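Local coordinates for protein nicotinamide riboside transporter PnuC (Neisseria mucosa ATCC 25996, PDB 4QTN) that binds nicotinamide riboside among its membrane-spanning helices and, as a homotrimer, probably carries this form of vitamin B3 across the inner membrane, at residues G13-F18 against K59-N64; M25-Q30 against A46-I51; K122-T127 against L176-Q181; L191-W196 against P209-Y214. One frame throughout, in Å; residues are numbered along the deposited sequence.

Interaction 1: residues G13-F18 against K59-N64; sequences GGWTHF and KGKISN. With BOG (octyl beta-D-glucopyranoside), chain J.
Two lysine ammonium groups each take one carbonyl oxygen of a glycine pair. Lys59 NZ donates to Gly14 O at 2.5 Å, in the carbonyl plane. Lys61 NZ donates to Gly13 O at 2.8 Å, meeting a lone pair with a C=O...N angle of 137°. The Lys59 chain gets there bent at chi2 and chi3 and crosses Trp15 obliquely, its CG 3.5 Å from Trp15 CZ3. The Lys61 chain is bent at its last torsion, just before the ammonium group. The indole, with CG anti to its carbonyl carbon (chi1 -55°), also has the alkyl tail of the octyl glucoside over one face, by C4'. The sugar oxygen O2 lies at the indole edge, in plane, and accepts a bond from Trp15 N at 3.2 Å. Both lysines flank the turn closing helix 41-59, where Gly60, with positive phi, is the C-prime residue of a Schellman motif: Lys61 N returns to Phe56 O and Gly60 N to Val57 O. On the other side, residues 13-16 join helix 4-12 to helix 17-34. Thr16 is the N-cap of the latter; its side chain caps a backbone N of the first turn while Glu19 OE2 accepts from Thr16 N, the reciprocal pattern of a capping box. Glu19 OE2 also forms a salt bridge with Lys59 NZ, so one carboxylate ties the start of helix 17-34 to the end of helix 41-59. Lys61 NZ is also bonded to Glu10 O and Thr118 OG1, while Trp15 NE1 donates to Leu11 O. Phe56 meets the Trp15 ring edge-to-face.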
loop_
_atom_site.group_PDB
_atom_site.type_symbol
_atom_site.label_atom_id
_atom_site.label_comp_id
_atom_site.label_asym_id
_atom_site.label_seq_id
_atom_site.Cartn_x
_atom_site.Cartn_y
_atom_site.Cartn_z
ATOM N N GLY C 13 -9.064 11.067 -25.921
ATOM C CA GLY C 13 -8.741 9.980 -26.838
ATOM C C GLY C 13 -8.078 8.802 -26.170
ATOM O O GLY C 13 -7.089 8.953 -25.457
ATOM N N GLY C 14 -8.633 7.620 -26.399
ATOM C CA GLY C 14 -7.919 6.377 -26.145
ATOM C C GLY C 14 -7.680 6.060 -24.686
ATOM O O GLY C 14 -6.669 5.452 -24.348
ATOM N N TRP C 15 -8.610 6.471 -23.813
ATOM C CA TRP C 15 -8.666 5.939 -22.434
ATOM C C TRP C 15 -9.418 4.638 -22.406
ATOM O O TRP C 15 -10.484 4.513 -23.039
ATOM C CB TRP C 15 -9.358 6.905 -21.469
ATOM C CG TRP C 15 -8.799 8.256 -21.435
ATOM C CD1 TRP C 15 -9.222 9.327 -22.154
ATOM C CD2 TRP C 15 -7.740 8.721 -20.607
ATOM N NE1 TRP C 15 -8.480 10.434 -21.840
ATOM C CE2 TRP C 15 -7.561 10.091 -20.890
ATOM C CE3 TRP C 15 -6.909 8.113 -19.670
ATOM C CZ2 TRP C 15 -6.585 10.865 -20.268
ATOM C CZ3 TRP C 15 -5.940 8.880 -19.051
ATOM C CH2 TRP C 15 -5.787 10.249 -19.355
ATOM N N THR C 16 -8.875 3.667 -21.666
ATOM C CA THR C 16 -9.653 2.520 -21.212
ATOM C C THR C 16 -10.726 2.971 -20.228
ATOM O O THR C 16 -10.642 4.083 -19.646
ATOM C CB THR C 16 -8.790 1.472 -20.505
ATOM O OG1 THR C 16 -8.267 2.023 -19.296
ATOM C CG2 THR C 16 -7.667 1.040 -21.376
ATOM N N HIS C 17 -11.732 2.106 -20.042
ATOM C CA HIS C 17 -12.797 2.325 -19.058
ATOM C C HIS C 17 -12.197 2.488 -17.665
ATOM O O HIS C 17 -12.499 3.458 -16.944
ATOM C CB HIS C 17 -13.771 1.149 -19.077
ATOM C CG HIS C 17 -14.891 1.280 -18.101
ATOM N ND1 HIS C 17 -14.718 1.108 -16.746
ATOM C CD2 HIS C 17 -16.203 1.565 -18.279
ATOM C CE1 HIS C 17 -15.873 1.283 -16.129
ATOM N NE2 HIS C 17 -16.790 1.564 -17.037
ATOM N N PHE C 18 -11.312 1.555 -17.312
ATOM C CA PHE C 18 -10.654 1.552 -16.029
ATOM C C PHE C 18 -9.852 2.859 -15.776
ATOM O O PHE C 18 -10.040 3.522 -14.750
ATOM C CB PHE C 18 -9.783 0.331 -15.937
ATOM C CG PHE C 18 -8.989 0.239 -14.682
ATOM C CD1 PHE C 18 -9.547 -0.266 -13.532
ATOM C CD2 PHE C 18 -7.665 0.588 -14.671
ATOM C CE1 PHE C 18 -8.802 -0.399 -12.379
ATOM C CE2 PHE C 18 -6.906 0.466 -13.517
ATOM C CZ PHE C 18 -7.480 -0.023 -12.368
ATOM N N LYS C 59 0.029 7.465 -19.050
ATOM C CA LYS C 59 -0.514 7.172 -20.382
ATOM C C LYS C 59 0.522 7.408 -21.490
ATOM O O LYS C 59 0.432 6.832 -22.583
ATOM C CB LYS C 59 -1.754 8.028 -20.637
ATOM C CG LYS C 59 -3.064 7.319 -20.380
ATOM C CD LYS C 59 -3.235 6.179 -21.344
ATOM C CE LYS C 59 -4.596 6.202 -21.993
ATOM N NZ LYS C 59 -4.814 4.920 -22.721
ATOM N N GLY C 60 1.498 8.259 -21.196
ATOM C CA GLY C 60 2.513 8.618 -22.160
ATOM C C GLY C 60 2.035 9.707 -23.090
ATOM O O GLY C 60 2.575 9.862 -24.171
ATOM N N LYS C 61 1.002 10.450 -22.667
ATOM C CA LYS C 61 0.464 11.592 -23.442
ATOM C C LYS C 61 1.319 12.849 -23.288
ATOM O O LYS C 61 1.783 13.168 -22.185
ATOM C CB LYS C 61 -0.958 11.902 -23.010
ATOM C CG LYS C 61 -1.943 10.810 -23.328
ATOM C CD LYS C 61 -3.367 11.321 -23.271
ATOM C CE LYS C 61 -4.313 10.326 -23.913
ATOM N NZ LYS C 61 -5.160 10.967 -24.961
ATOM N N ILE C 62 1.480 13.587 -24.384
ATOM C CA ILE C 62 2.417 14.725 -24.429
ATOM C C ILE C 62 1.909 15.964 -23.707
ATOM O O ILE C 62 2.706 16.804 -23.256
ATOM C CB ILE C 62 2.768 15.116 -25.869
ATOM C CG1 ILE C 62 3.811 16.228 -25.864
ATOM C CG2 ILE C 62 1.512 15.532 -26.636
ATOM C CD1 ILE C 62 4.954 15.978 -26.802
ATOM N N SER C 63 0.585 16.081 -23.615
ATOM C CA SER C 63 -0.058 17.237 -22.991
ATOM C C SER C 63 0.001 17.178 -21.496
ATOM O O SER C 63 -0.649 17.960 -20.836
ATOM C CB SER C 63 -1.518 17.322 -23.399
ATOM O OG SER C 63 -2.262 16.288 -22.771
ATOM N N ASN C 64 0.736 16.214 -20.959
ATOM C CA ASN C 64 1.024 16.199 -19.539
ATOM C C ASN C 64 1.778 17.457 -19.147
ATOM O O ASN C 64 1.552 18.005 -18.077
ATOM C CB ASN C 64 1.820 14.940 -19.138
ATOM C CG ASN C 64 3.324 15.172 -19.130
ATOM O OD1 ASN C 64 3.895 15.646 -18.132
ATOM N ND2 ASN C 64 3.980 14.826 -20.237
HETATM C C1 BOG J . -13.823 7.758 -23.699
HETATM O O1 BOG J . -13.616 8.001 -22.352
HETATM C C2 BOG J . -12.607 7.052 -24.281
HETATM O O2 BOG J . -11.397 7.895 -24.180
HETATM C C3 BOG J . -12.825 6.723 -25.715
HETATM O O3 BOG J . -11.618 6.068 -26.221
HETATM C C4 BOG J . -14.015 5.845 -25.930
HETATM O O4 BOG J . -14.297 5.753 -27.339
HETATM C C5 BOG J . -15.290 6.290 -25.176
HETATM O O5 BOG J . -15.069 6.934 -23.839
HETATM C C6 BOG J . -16.125 5.077 -24.966
HETATM O O6 BOG J . -17.500 5.433 -24.851
HETATM C "C1'" BOG J . -13.271 9.372 -22.022
HETATM C "C2'" BOG J . -12.546 9.363 -20.637
HETATM C "C3'" BOG J . -12.253 10.775 -20.190
HETATM C "C4'" BOG J . -11.698 10.719 -18.733
HETATM C "C5'" BOG J . -11.313 12.147 -18.240
HETATM C "C6'" BOG J . -10.167 12.716 -19.116
HETATM C "C7'" BOG J . -10.482 14.172 -19.539
HETATM C "C8'" BOG J . -9.769 15.198 -18.590
#

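Interaction 2: residues M25-Q30 against A46-I51; sequences MFLGIQ and AAVTGI
Gln30 lies across the antiparallel partner helix with its amide against a methyl group: Gln30 CD is 3.3 Å from Ala47 CB, and Gln30 OE1 is 3.5 Å from the same carbon. A bend at chi2 (42°) brings the amide round, so that its NE2 reaches Ile51 CD1 at 3.8 Å, the two chains crossing obliquely. The stem of Gln30 slides past Val48 in the opposite direction, CG to CG2 at 3.7 Å. One turn back, Leu27 has CG anti to its carbonyl carbon (chi1 -56°) and sends CD2 between Val48 CG1 and Ile51 CG2, at 4.1 Å from each. It crosses Val48 at about a right angle but runs counter to Ile51. That same CG2 branch of Ile51, anti to its backbone N, also meets Phe26 CB. No hydrogen bond crosses the interface. Met216 packs on both Phe26 and Ile51, bringing in helix 208-234, and Gly50 O is bonded to the hydroxyl of the substrate-binding Tyr217. The axes of segments 25-30 and 46-51 approach to 9.9 Å at 174°; the helices they belong to, 17-34 and 41-59, form an antiparallel transmembrane hairpin.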
loop_
_atom_site.group_PDB
_atom_site.type_symbol
_atom_site.label_atom_id
_atom_site.label_comp_id
_atom_site.label_asym_id
_atom_site.label_seq_id
_atom_site.Cartn_x
_atom_site.Cartn_y
_atom_site.Cartn_z
HETATM N N MSE C 25 -12.750 9.496 -10.498
HETATM C CA MSE C 25 -12.850 9.408 -9.053
HETATM C C MSE C 25 -11.783 10.225 -8.353
HETATM O O MSE C 25 -12.008 10.729 -7.260
HETATM C CB MSE C 25 -12.800 8.000 -8.556
HETATM C CG MSE C 25 -13.032 8.045 -7.060
HETATM SE SE MSE C 25 -12.447 6.355 -6.301
HETATM C CE MSE C 25 -14.020 5.378 -6.948
ATOM N N PHE C 26 -10.614 10.363 -8.963
ATOM C CA PHE C 26 -9.542 11.119 -8.331
ATOM C C PHE C 26 -9.867 12.603 -8.300
ATOM O O PHE C 26 -9.612 13.284 -7.307
ATOM C CB PHE C 26 -8.222 10.881 -9.041
ATOM C CG PHE C 26 -7.476 9.674 -8.546
ATOM C CD1 PHE C 26 -7.707 9.168 -7.257
ATOM C CD2 PHE C 26 -6.507 9.059 -9.347
ATOM C CE1 PHE C 26 -7.005 8.065 -6.790
ATOM C CE2 PHE C 26 -5.805 7.962 -8.883
ATOM C CZ PHE C 26 -6.056 7.465 -7.598
ATOM N N LEU C 27 -10.448 13.094 -9.391
ATOM C CA LEU C 27 -10.878 14.486 -9.486
ATOM C C LEU C 27 -12.084 14.738 -8.597
ATOM O O LEU C 27 -12.212 15.808 -8.015
ATOM C CB LEU C 27 -11.203 14.851 -10.932
ATOM C CG LEU C 27 -10.057 14.595 -11.903
ATOM C CD1 LEU C 27 -10.479 14.848 -13.344
ATOM C CD2 LEU C 27 -8.838 15.425 -11.522
ATOM N N GLY C 28 -12.953 13.735 -8.479
ATOM C CA GLY C 28 -14.071 13.776 -7.535
ATOM C C GLY C 28 -13.659 13.999 -6.084
ATOM O O GLY C 28 -14.134 14.939 -5.444
ATOM N N ILE C 29 -12.796 13.120 -5.561
ATOM C CA ILE C 29 -12.321 13.221 -4.173
ATOM C C ILE C 29 -11.650 14.571 -3.955
ATOM O O ILE C 29 -11.682 15.143 -2.853
ATOM C CB ILE C 29 -11.314 12.090 -3.829
ATOM C CG1 ILE C 29 -11.902 10.711 -4.153
ATOM C CG2 ILE C 29 -10.884 12.154 -2.369
ATOM C CD1 ILE C 29 -13.191 10.395 -3.426
ATOM N N GLN C 30 -11.058 15.082 -5.021
ATOM C CA GLN C 30 -10.401 16.363 -4.995
ATOM C C GLN C 30 -11.441 17.491 -4.973
ATOM O O GLN C 30 -11.303 18.451 -4.211
ATOM C CB GLN C 30 -9.460 16.495 -6.206
ATOM C CG GLN C 30 -8.178 17.267 -5.936
ATOM C CD GLN C 30 -7.550 16.922 -4.597
ATOM O OE1 GLN C 30 -7.484 17.767 -3.700
ATOM N NE2 GLN C 30 -7.084 15.676 -4.453
ATOM N N ALA C 46 -3.774 22.908 -7.359
ATOM C CA ALA C 46 -2.480 22.253 -7.460
ATOM C C ALA C 46 -2.617 20.733 -7.506
ATOM O O ALA C 46 -1.783 20.060 -8.087
ATOM C CB ALA C 46 -1.556 22.685 -6.324
ATOM N N ALA C 47 -3.680 20.198 -6.917
ATOM C CA ALA C 47 -3.924 18.763 -6.996
ATOM C C ALA C 47 -4.554 18.377 -8.319
ATOM O O ALA C 47 -3.979 17.614 -9.073
ATOM C CB ALA C 47 -4.773 18.300 -5.843
ATOM N N VAL C 48 -5.714 18.953 -8.621
ATOM C CA VAL C 48 -6.406 18.687 -9.897
ATOM C C VAL C 48 -5.488 18.762 -11.139
ATOM O O VAL C 48 -5.437 17.816 -11.931
ATOM C CB VAL C 48 -7.641 19.588 -10.083
ATOM C CG1 VAL C 48 -8.171 19.496 -11.508
ATOM C CG2 VAL C 48 -8.711 19.185 -9.100
ATOM N N THR C 49 -4.791 19.887 -11.314
ATOM C CA THR C 49 -3.655 19.939 -12.239
ATOM C C THR C 49 -2.507 19.326 -11.498
ATOM O O THR C 49 -1.985 19.925 -10.588
ATOM C CB THR C 49 -3.272 21.394 -12.648
ATOM O OG1 THR C 49 -2.795 22.119 -11.508
ATOM C CG2 THR C 49 -4.463 22.132 -13.246
ATOM N N GLY C 50 -2.155 18.106 -11.835
ATOM C CA GLY C 50 -1.145 17.409 -11.085
ATOM C C GLY C 50 -1.523 15.985 -10.979
ATOM O O GLY C 50 -0.716 15.104 -11.241
ATOM N N ILE C 51 -2.775 15.745 -10.622
ATOM C CA ILE C 51 -3.364 14.429 -10.816
ATOM C C ILE C 51 -3.479 14.169 -12.308
ATOM O O ILE C 51 -3.051 13.126 -12.792
ATOM C CB ILE C 51 -4.729 14.289 -10.118
ATOM C CG1 ILE C 51 -4.524 13.966 -8.641
ATOM C CG2 ILE C 51 -5.540 13.180 -10.753
ATOM C CD1 ILE C 51 -5.680 14.375 -7.753
#

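Interaction 3: residues K122-T127 against L176-Q181; sequences KAKALT and LRYREQ
A single beta bridge joins two loops here, probably on the cytoplasmic side, pairing Lys124 with Tyr178 in the bonding pattern of parallel strands. Lys124 N donates to Arg177 O at 2.7 Å, and Arg179 N donates to Lys124 O at 2.8 Å, both nearly along the C=O axis. The bridge begins where helix 158-175 ends: Arg177, with positive phi, belongs to a Schellman motif, and Tyr178 then opens a type I turn into helix 181-198. Beside the bridge, Leu126 crosses Tyr178 at about a right angle and sets CD2 over the ring face in a CH-pi contact, 3.5 Å from the centroid and 18° off the normal. Lys124, bent at chi3, lays its CE over a face of the Arg177 guanidinium. This brings like charges together, Lys124 NZ and Arg177 NH1 at 3.8 Å, which would be expected to cost some electrostatic energy. At the edge of that guanidinium, near its plane, Lys122 O accepts a weak bond from Arg177 NE. Leu126 O also accepts from His17 NE2 of a neighbouring subunit, so the joined loops reach the trimer interface. Glu180 closes the far end. Its OE2 sits 3.1 Å from Arg179 NH1 but well out of the guanidinium plane, a pairing of charges alone, while its OE1 takes Leu126 N at 3.1 Å from 56° above the carboxylate plane.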
loop_
_atom_site.group_PDB
_atom_site.type_symbol
_atom_site.label_atom_id
_atom_site.label_comp_id
_atom_site.label_asym_id
_atom_site.label_seq_id
_atom_site.Cartn_x
_atom_site.Cartn_y
_atom_site.Cartn_z
ATOM N N LYS C 122 7.249 7.064 -27.231
ATOM C CA LYS C 122 7.911 5.783 -27.429
ATOM C C LYS C 122 8.771 5.462 -26.221
ATOM O O LYS C 122 9.710 6.156 -25.933
ATOM C CB LYS C 122 8.737 5.789 -28.723
ATOM C CG LYS C 122 7.895 5.629 -29.997
ATOM C CD LYS C 122 8.754 5.524 -31.265
ATOM C CE LYS C 122 9.228 6.893 -31.756
ATOM N NZ LYS C 122 10.337 6.805 -32.757
ATOM N N ALA C 123 8.391 4.430 -25.486
ATOM C CA ALA C 123 9.011 4.142 -24.197
ATOM C C ALA C 123 10.195 3.204 -24.366
ATOM O O ALA C 123 10.136 2.283 -25.165
ATOM C CB ALA C 123 7.986 3.545 -23.245
ATOM N N LYS C 124 11.272 3.462 -23.622
ATOM C CA LYS C 124 12.497 2.648 -23.698
ATOM C C LYS C 124 12.772 1.968 -22.360
ATOM O O LYS C 124 12.287 2.414 -21.323
ATOM C CB LYS C 124 13.714 3.505 -24.115
ATOM C CG LYS C 124 13.564 4.194 -25.458
ATOM C CD LYS C 124 14.865 4.823 -25.939
ATOM C CE LYS C 124 15.266 6.033 -25.096
ATOM N NZ LYS C 124 16.335 6.838 -25.754
ATOM N N ALA C 125 13.568 0.895 -22.395
ATOM C CA ALA C 125 13.905 0.131 -21.193
ATOM C C ALA C 125 15.409 0.046 -20.995
ATOM O O ALA C 125 16.107 -0.537 -21.817
ATOM C CB ALA C 125 13.312 -1.267 -21.273
ATOM N N LEU C 126 15.896 0.624 -19.888
ATOM C CA LEU C 126 17.282 0.436 -19.424
ATOM C C LEU C 126 17.578 -1.024 -19.138
ATOM O O LEU C 126 16.671 -1.780 -18.752
ATOM C CB LEU C 126 17.531 1.225 -18.143
ATOM C CG LEU C 126 17.416 2.744 -18.149
ATOM C CD1 LEU C 126 17.651 3.225 -16.741
ATOM C CD2 LEU C 126 18.388 3.415 -19.116
ATOM N N THR C 127 18.852 -1.421 -19.292
ATOM C CA THR C 127 19.297 -2.755 -18.840
ATOM C C THR C 127 19.904 -2.670 -17.450
ATOM O O THR C 127 20.074 -1.577 -16.909
ATOM C CB THR C 127 20.295 -3.410 -19.799
ATOM O OG1 THR C 127 21.598 -2.867 -19.576
ATOM C CG2 THR C 127 19.881 -3.184 -21.233
ATOM N N LEU C 176 13.775 11.553 -20.564
ATOM C CA LEU C 176 14.510 10.617 -21.446
ATOM C C LEU C 176 13.705 9.374 -21.931
ATOM O O LEU C 176 14.259 8.529 -22.627
ATOM C CB LEU C 176 15.805 10.152 -20.780
ATOM C CG LEU C 176 17.059 11.035 -20.831
ATOM C CD1 LEU C 176 18.290 10.141 -20.825
ATOM C CD2 LEU C 176 17.081 11.974 -22.035
ATOM N N ARG C 177 12.430 9.257 -21.515
ATOM C CA ARG C 177 11.504 8.196 -21.997
ATOM C C ARG C 177 11.787 6.754 -21.494
ATOM O O ARG C 177 11.487 5.789 -22.186
ATOM C CB ARG C 177 11.416 8.211 -23.523
ATOM C CG ARG C 177 10.677 9.404 -24.080
ATOM C CD ARG C 177 11.336 9.948 -25.337
ATOM N NE ARG C 177 11.699 8.888 -26.267
ATOM C CZ ARG C 177 12.911 8.730 -26.785
ATOM N NH1 ARG C 177 13.888 9.596 -26.488
ATOM N NH2 ARG C 177 13.145 7.716 -27.612
ATOM N N TYR C 178 12.343 6.614 -20.295
ATOM C CA TYR C 178 12.673 5.280 -19.774
ATOM C C TYR C 178 11.630 4.772 -18.804
ATOM O O TYR C 178 11.144 5.511 -17.954
ATOM C CB TYR C 178 14.065 5.264 -19.127
ATOM C CG TYR C 178 15.188 5.312 -20.145
ATOM C CD1 TYR C 178 15.510 4.185 -20.919
ATOM C CD2 TYR C 178 15.895 6.482 -20.369
ATOM C CE1 TYR C 178 16.520 4.228 -21.862
ATOM C CE2 TYR C 178 16.905 6.539 -21.316
ATOM C CZ TYR C 178 17.218 5.410 -22.059
ATOM O OH TYR C 178 18.219 5.473 -23.004
ATOM N N ARG C 179 11.288 3.499 -18.929
ATOM C CA ARG C 179 10.276 2.903 -18.070
ATOM C C ARG C 179 10.725 2.743 -16.610
ATOM O O ARG C 179 9.908 2.584 -15.740
ATOM C CB ARG C 179 9.831 1.564 -18.618
ATOM C CG ARG C 179 9.553 0.557 -17.532
ATOM C CD ARG C 179 8.846 -0.648 -18.076
ATOM N NE ARG C 179 9.754 -1.532 -18.786
ATOM C CZ ARG C 179 10.664 -2.296 -18.196
ATOM N NH1 ARG C 179 10.809 -2.273 -16.868
ATOM N NH2 ARG C 179 11.442 -3.077 -18.933
ATOM N N GLU C 180 12.022 2.766 -16.344
ATOM C CA GLU C 180 12.493 2.521 -14.970
ATOM C C GLU C 180 12.213 3.699 -14.030
ATOM O O GLU C 180 12.393 3.593 -12.815
ATOM C CB GLU C 180 13.975 2.125 -14.952
ATOM C CG GLU C 180 14.234 0.682 -15.411
ATOM C CD GLU C 180 13.845 0.440 -16.871
ATOM O OE1 GLU C 180 13.888 1.409 -17.660
ATOM O OE2 GLU C 180 13.500 -0.717 -17.226
ATOM N N GLN C 181 11.751 4.811 -14.603
ATOM C CA GLN C 181 11.389 5.985 -13.834
ATOM C C GLN C 181 10.342 5.622 -12.768
ATOM O O GLN C 181 10.461 6.021 -11.617
ATOM C CB GLN C 181 10.847 7.069 -14.762
ATOM C CG GLN C 181 9.643 6.612 -15.590
ATOM C CD GLN C 181 8.822 7.762 -16.125
ATOM O OE1 GLN C 181 8.375 8.624 -15.368
ATOM N NE2 GLN C 181 8.622 7.787 -17.438
#

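Interaction 4: residues L191-W196 against P209-Y214; sequences LTISLW and PLLLMY
This is a buried helix-helix contact toward what is probably the periplasmic end of the bundle, between helices 181-198 and 208-234; the axes of segments 191-196 and 209-214 approach to 9.0 Å at 158°. Its centre is Thr192 on Tyr214: the methyl CG2, anti to the backbone N, sits 3.4 Å above the centroid of the Tyr214 ring, 8° off the normal, in a CH-pi contact. Thr192 OG1 is turned beside its own backbone N and bonds back to Val188 O, which fixes the methyl over the ring. Along the same helix, Ile193 slides past Tyr214 with CG1 at 3.7 Å from Tyr214 CB, and its CG2 branch meets Leu211 CD1 at 4.0 Å. Trp196 lies side by side with Leu210, whose CB is over one indole face and whose CD1 touches CZ2. The five-membered ring of Trp196 and the Tyr214 ring tilt by 29° but are slid apart, so they barely overlap. Trp196 NE1 bonds to Tyr75 OH, tying in helix 64-80. Tyr217 stacks edge-to-face on Tyr214, whose side chain lies about 4 Å from the bound nicotinamide riboside at its nearest atoms. The pair is an antiparallel transmembrane hairpin bordering the substrate site.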
loop_
_atom_site.group_PDB
_atom_site.type_symbol
_atom_site.label_atom_id
_atom_site.label_comp_id
_atom_site.label_asym_id
_atom_site.label_seq_id
_atom_site.Cartn_x
_atom_site.Cartn_y
_atom_site.Cartn_z
ATOM N N LEU C 191 7.633 8.578 -0.051
ATOM C CA LEU C 191 8.400 9.544 0.749
ATOM C C LEU C 191 7.671 10.858 0.985
ATOM O O LEU C 191 7.501 11.269 2.126
ATOM C CB LEU C 191 9.796 9.764 0.179
ATOM C CG LEU C 191 10.654 8.512 0.359
ATOM C CD1 LEU C 191 12.087 8.750 -0.069
ATOM C CD2 LEU C 191 10.580 8.018 1.800
ATOM N N THR C 192 7.197 11.488 -0.089
ATOM C CA THR C 192 6.437 12.743 0.029
ATOM C C THR C 192 5.121 12.630 0.850
ATOM O O THR C 192 4.676 13.622 1.437
ATOM C CB THR C 192 6.124 13.353 -1.338
ATOM O OG1 THR C 192 7.296 13.326 -2.138
ATOM C CG2 THR C 192 5.679 14.782 -1.185
ATOM N N ILE C 193 4.501 11.443 0.882
ATOM C CA ILE C 193 3.345 11.240 1.755
ATOM C C ILE C 193 3.768 11.447 3.205
ATOM O O ILE C 193 3.099 12.171 3.946
ATOM C CB ILE C 193 2.684 9.854 1.568
ATOM C CG1 ILE C 193 1.872 9.814 0.284
ATOM C CG2 ILE C 193 1.738 9.561 2.712
ATOM C CD1 ILE C 193 1.454 8.419 -0.110
ATOM N N SER C 194 4.909 10.849 3.586
ATOM C CA SER C 194 5.520 11.048 4.926
ATOM C C SER C 194 5.861 12.491 5.191
ATOM O O SER C 194 5.705 12.958 6.299
ATOM C CB SER C 194 6.799 10.235 5.076
ATOM O OG SER C 194 6.572 8.863 4.883
ATOM N N LEU C 195 6.389 13.182 4.177
ATOM C CA LEU C 195 6.707 14.616 4.286
ATOM C C LEU C 195 5.514 15.456 4.690
ATOM O O LEU C 195 5.604 16.252 5.620
ATOM C CB LEU C 195 7.295 15.152 2.990
ATOM C CG LEU C 195 8.750 14.808 2.785
ATOM C CD1 LEU C 195 9.341 15.710 1.718
ATOM C CD2 LEU C 195 9.509 14.940 4.100
ATOM N N TRP C 196 4.397 15.285 3.999
ATOM C CA TRP C 196 3.204 16.014 4.358
ATOM C C TRP C 196 2.522 15.464 5.624
ATOM O O TRP C 196 1.715 16.155 6.231
ATOM C CB TRP C 196 2.226 16.053 3.202
ATOM C CG TRP C 196 2.664 16.882 2.054
ATOM C CD1 TRP C 196 3.231 16.439 0.905
ATOM C CD2 TRP C 196 2.506 18.294 1.906
ATOM N NE1 TRP C 196 3.455 17.487 0.048
ATOM C CE2 TRP C 196 3.014 18.637 0.635
ATOM C CE3 TRP C 196 1.988 19.305 2.725
ATOM C CZ2 TRP C 196 3.031 19.950 0.162
ATOM C CZ3 TRP C 196 1.994 20.616 2.252
ATOM C CH2 TRP C 196 2.520 20.926 0.983
ATOM N N PRO C 209 -5.520 18.725 0.410
ATOM C CA PRO C 209 -5.562 18.464 -1.027
ATOM C C PRO C 209 -4.256 17.852 -1.561
ATOM O O PRO C 209 -4.293 17.010 -2.463
ATOM C CB PRO C 209 -5.795 19.850 -1.636
ATOM C CG PRO C 209 -6.413 20.650 -0.547
ATOM C CD PRO C 209 -5.804 20.141 0.721
ATOM N N LEU C 210 -3.119 18.246 -0.992
ATOM C CA LEU C 210 -1.832 17.790 -1.517
ATOM C C LEU C 210 -1.318 16.496 -0.871
ATOM O O LEU C 210 -0.700 15.669 -1.547
ATOM C CB LEU C 210 -0.780 18.903 -1.468
ATOM C CG LEU C 210 -1.082 20.155 -2.305
ATOM C CD1 LEU C 210 0.137 21.057 -2.398
ATOM C CD2 LEU C 210 -1.583 19.789 -3.696
ATOM N N LEU C 211 -1.581 16.317 0.425
ATOM C CA LEU C 211 -1.344 15.030 1.064
ATOM C C LEU C 211 -2.194 13.967 0.392
ATOM O O LEU C 211 -1.714 12.868 0.118
ATOM C CB LEU C 211 -1.649 15.086 2.563
ATOM C CG LEU C 211 -1.625 13.756 3.337
ATOM C CD1 LEU C 211 -0.385 12.915 3.019
ATOM C CD2 LEU C 211 -1.728 14.017 4.826
ATOM N N LEU C 212 -3.456 14.297 0.110
ATOM C CA LEU C 212 -4.315 13.373 -0.621
ATOM C C LEU C 212 -3.810 13.162 -2.030
ATOM O O LEU C 212 -3.817 12.040 -2.537
ATOM C CB LEU C 212 -5.773 13.833 -0.637
ATOM C CG LEU C 212 -6.746 12.970 0.180
ATOM C CD1 LEU C 212 -8.165 13.232 -0.268
ATOM C CD2 LEU C 212 -6.441 11.485 0.070
HETATM N N MSE C 213 -3.341 14.240 -2.654
HETATM C CA MSE C 213 -2.771 14.149 -3.982
HETATM C C MSE C 213 -1.670 13.107 -4.044
HETATM O O MSE C 213 -1.663 12.273 -4.947
HETATM C CB MSE C 213 -2.239 15.484 -4.432
HETATM C CG MSE C 213 -1.624 15.296 -5.797
HETATM SE SE MSE C 213 -0.775 16.960 -6.332
HETATM C CE MSE C 213 0.770 16.856 -5.124
ATOM N N TYR C 214 -0.739 13.136 -3.086
ATOM C CA TYR C 214 0.366 12.169 -3.083
ATOM C C TYR C 214 -0.035 10.732 -2.839
ATOM O O TYR C 214 0.689 9.824 -3.234
ATOM C CB TYR C 214 1.500 12.591 -2.150
ATOM C CG TYR C 214 2.465 13.458 -2.850
ATOM C CD1 TYR C 214 3.502 12.912 -3.585
ATOM C CD2 TYR C 214 2.277 14.831 -2.895
ATOM C CE1 TYR C 214 4.360 13.713 -4.310
ATOM C CE2 TYR C 214 3.135 15.648 -3.608
ATOM C CZ TYR C 214 4.172 15.085 -4.322
ATOM O OH TYR C 214 5.028 15.888 -5.042
#

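Interactions 2 and 4 join two hairpins directly, their centres 13 Å apart: Gln30 OE1 packs on Pro209 CA at 3.4 Å, and the Ala47 backbone meets the selenium of Met213 (a selenomethionine). Interaction 1 shares helix 17-34 with interaction 2, which is nested inside the chain loop it closes. Interaction 3 lies on the other side of the chain's centre from interactions 2 and 4, its centre 26 Å from each. Tyr214 of interaction 4 comes within about 4 Å of nicotinamide riboside (nearest atoms), interaction 2 leads to it through Tyr217, and Asn64 of 59-64 touches it. The intersubunit bond of Leu126 brings segment 13-18 of one copy to segment 122-127 of another.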